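Local structure of superoxide dismutase (Leishmania major, 4F2N) at residues F106-F111 with S154-L159. The protein probably catalyses the dismutation of superoxide to dioxygen and hydrogen peroxide at a mononuclear iron site in each subunit. Numbering follows the deposited sequence.
Sequences FNHSFF and SGWTWL. With FE2 (Fe (II) ion), chain N.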
loop_
_atom_site.group_PDB
_atom_site.type_symbol
_atom_site.label_atom_id
_atom_site.label_comp_id
_atom_site.label_asym_id
_atom_site.label_seq_id
_atom_site.Cartn_x
_atom_site.Cartn_y
_atom_site.Cartn_z
ATOM N N PHE B 106 15.854 0.742 5.903
ATOM C CA PHE B 106 16.387 2.094 5.960
ATOM C C PHE B 106 15.240 3.097 6.193
ATOM O O PHE B 106 15.351 3.984 7.066
ATOM C CB PHE B 106 17.146 2.440 4.662
ATOM C CG PHE B 106 17.483 3.912 4.549
ATOM C CD1 PHE B 106 18.680 4.400 5.070
ATOM C CD2 PHE B 106 16.590 4.813 3.963
ATOM C CE1 PHE B 106 18.981 5.771 5.021
ATOM C CE2 PHE B 106 16.873 6.179 3.901
ATOM C CZ PHE B 106 18.084 6.659 4.431
ATOM N N ASN B 107 14.155 2.967 5.425
ATOM C CA ASN B 107 13.076 3.969 5.485
ATOM C C ASN B 107 12.505 4.042 6.885
ATOM O O ASN B 107 12.301 5.146 7.406
ATOM C CB ASN B 107 11.951 3.679 4.480
ATOM C CG ASN B 107 12.414 3.802 3.047
ATOM O OD1 ASN B 107 13.426 4.468 2.747
ATOM N ND2 ASN B 107 11.679 3.171 2.149
ATOM N N HIS B 108 12.268 2.879 7.502
ATOM C CA HIS B 108 11.708 2.853 8.881
ATOM C C HIS B 108 12.693 3.377 9.897
ATOM O O HIS B 108 12.309 4.118 10.810
ATOM C CB HIS B 108 11.213 1.447 9.289
ATOM C CG HIS B 108 9.907 1.051 8.615
ATOM N ND1 HIS B 108 9.863 0.502 7.368
ATOM C CD2 HIS B 108 8.591 1.220 9.014
ATOM C CE1 HIS B 108 8.594 0.307 7.003
ATOM N NE2 HIS B 108 7.796 0.761 7.996
ATOM N N SER B 109 13.966 2.996 9.779
ATOM C CA SER B 109 15.005 3.485 10.696
ATOM C C SER B 109 15.081 4.994 10.692
ATOM O O SER B 109 15.220 5.634 11.735
ATOM C CB SER B 109 16.376 2.860 10.358
ATOM O OG SER B 109 16.292 1.455 10.542
ATOM N N PHE B 110 14.978 5.559 9.503
ATOM C CA PHE B 110 15.073 7.000 9.333
ATOM C C PHE B 110 13.849 7.656 9.954
ATOM O O PHE B 110 13.970 8.639 10.695
ATOM C CB PHE B 110 15.204 7.371 7.836
ATOM C CG PHE B 110 15.484 8.834 7.633
ATOM C CD1 PHE B 110 16.750 9.355 7.910
ATOM C CD2 PHE B 110 14.492 9.687 7.179
ATOM C CE1 PHE B 110 17.024 10.710 7.724
ATOM C CE2 PHE B 110 14.755 11.049 7.003
ATOM C CZ PHE B 110 16.014 11.561 7.272
ATOM N N PHE B 111 12.672 7.073 9.688
ATOM C CA PHE B 111 11.410 7.506 10.295
ATOM C C PHE B 111 11.469 7.578 11.822
ATOM O O PHE B 111 11.012 8.578 12.399
ATOM C CB PHE B 111 10.290 6.545 9.858
ATOM C CG PHE B 111 8.898 7.024 10.136
ATOM C CD1 PHE B 111 8.500 8.339 9.850
ATOM C CD2 PHE B 111 7.950 6.135 10.635
ATOM C CE1 PHE B 111 7.188 8.752 10.086
ATOM C CE2 PHE B 111 6.620 6.548 10.862
ATOM C CZ PHE B 111 6.247 7.849 10.580
ATOM N N SER B 154 0.697 2.583 -1.216
ATOM C CA SER B 154 1.682 2.640 -0.119
ATOM C C SER B 154 2.870 3.499 -0.507
ATOM O O SER B 154 3.279 3.508 -1.688
ATOM C CB SER B 154 2.205 1.238 0.201
ATOM O OG SER B 154 1.134 0.309 0.356
ATOM N N GLY B 155 3.467 4.178 0.451
ATOM C CA GLY B 155 4.779 4.801 0.178
ATOM C C GLY B 155 5.199 5.757 1.266
ATOM O O GLY B 155 4.747 5.645 2.407
ATOM N N TRP B 156 6.002 6.737 0.868
ATOM C CA TRP B 156 6.700 7.655 1.766
ATOM C C TRP B 156 6.668 9.032 1.163
ATOM O O TRP B 156 6.767 9.200 -0.087
ATOM C CB TRP B 156 8.182 7.197 1.927
ATOM C CG TRP B 156 8.298 5.815 2.524
ATOM C CD1 TRP B 156 8.246 4.585 1.849
ATOM C CD2 TRP B 156 8.497 5.469 3.943
ATOM N NE1 TRP B 156 8.382 3.537 2.730
ATOM C CE2 TRP B 156 8.510 4.003 4.009
ATOM C CE3 TRP B 156 8.644 6.206 5.121
ATOM C CZ2 TRP B 156 8.697 3.329 5.188
ATOM C CZ3 TRP B 156 8.817 5.502 6.343
ATOM C CH2 TRP B 156 8.845 4.103 6.367
ATOM N N THR B 157 6.569 10.027 2.029
ATOM C CA THR B 157 6.706 11.414 1.618
ATOM C C THR B 157 7.935 12.002 2.341
ATOM O O THR B 157 8.123 11.795 3.554
ATOM C CB THR B 157 5.438 12.209 1.963
ATOM O OG1 THR B 157 4.352 11.620 1.248
ATOM C CG2 THR B 157 5.560 13.672 1.525
ATOM N N TRP B 158 8.733 12.753 1.599
ATOM C CA TRP B 158 10.071 13.135 2.046
ATOM C C TRP B 158 10.294 14.598 1.926
ATOM O O TRP B 158 9.811 15.236 0.981
ATOM C CB TRP B 158 11.092 12.496 1.095
ATOM C CG TRP B 158 11.019 10.994 1.018
ATOM C CD1 TRP B 158 10.254 10.213 0.138
ATOM C CD2 TRP B 158 11.776 10.028 1.825
ATOM N NE1 TRP B 158 10.472 8.884 0.362
ATOM C CE2 TRP B 158 11.358 8.691 1.360
ATOM C CE3 TRP B 158 12.721 10.132 2.859
ATOM C CZ2 TRP B 158 11.882 7.513 1.904
ATOM C CZ3 TRP B 158 13.236 8.937 3.422
ATOM C CH2 TRP B 158 12.831 7.650 2.931
ATOM N N LEU B 159 11.079 15.138 2.846
ATOM C CA LEU B 159 11.748 16.437 2.639
ATOM C C LEU B 159 13.228 16.128 2.429
ATOM O O LEU B 159 13.861 15.481 3.271
ATOM C CB LEU B 159 11.554 17.363 3.859
ATOM C CG LEU B 159 12.220 18.757 3.822
ATOM C CD1 LEU B 159 11.645 19.620 2.707
ATOM C CD2 LEU B 159 11.993 19.437 5.172
HETATM FE FE FE2 N . 5.869 1.408 7.721
HETATM O O HOH W 1 6.157 1.316 5.483
#
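Trp-156 lays one face of its six-membered ring against the CB of Asn-107, a CH-pi contact 3.5 Å from that CB to the ring centroid and 19° off the ring normal. The pair joins the two parts of the iron/manganese superoxide dismutase fold: helix 96-113 of the alpha-hairpin domain and strand 155-161, the middle strand of the antiparallel sheet in the C-terminal domain. At their closest the axes of the two short segments are 10.9 Å apart, a gap the two indoles bridge. With CG anti to the carbonyl carbon and beside the backbone N (chi1 -61°), Trp-156 reaches across to the helix and drives its benzo edge at the ring face of His-108, in a T-shaped pair with planes at 87°; the CH2 of Trp-156 sits over the centre of the imidazole. His-108 NE2 binds the iron, whose site is completed by His-58, Asp-191, His-195 and a water. His-108 ND1 is hydrogen-bonded to Gln-104 O. Trp-156 is therefore a second-shell residue packed directly on a metal ligand. The same indole turns its edge toward the face of Phe-111, the centroids 6.0 Å apart, which makes a three-ring aromatic cluster. Gln-104 OE1 accepts from both Trp-156 NE1 and Asn-107 ND2, so one acceptor serves two neighbouring donors that do not bond to each other. Trp-158 crosses Phe-110 at an oblique angle, its CZ3 4.0 Å from Phe-110 CD2; Trp-158 NE1 is hydrogen-bonded to Thr-173 OG1. At the rim of that second indole, Asn-107 OD1 approaches near the ring plane, 3.2 Å from Trp-158 CH2.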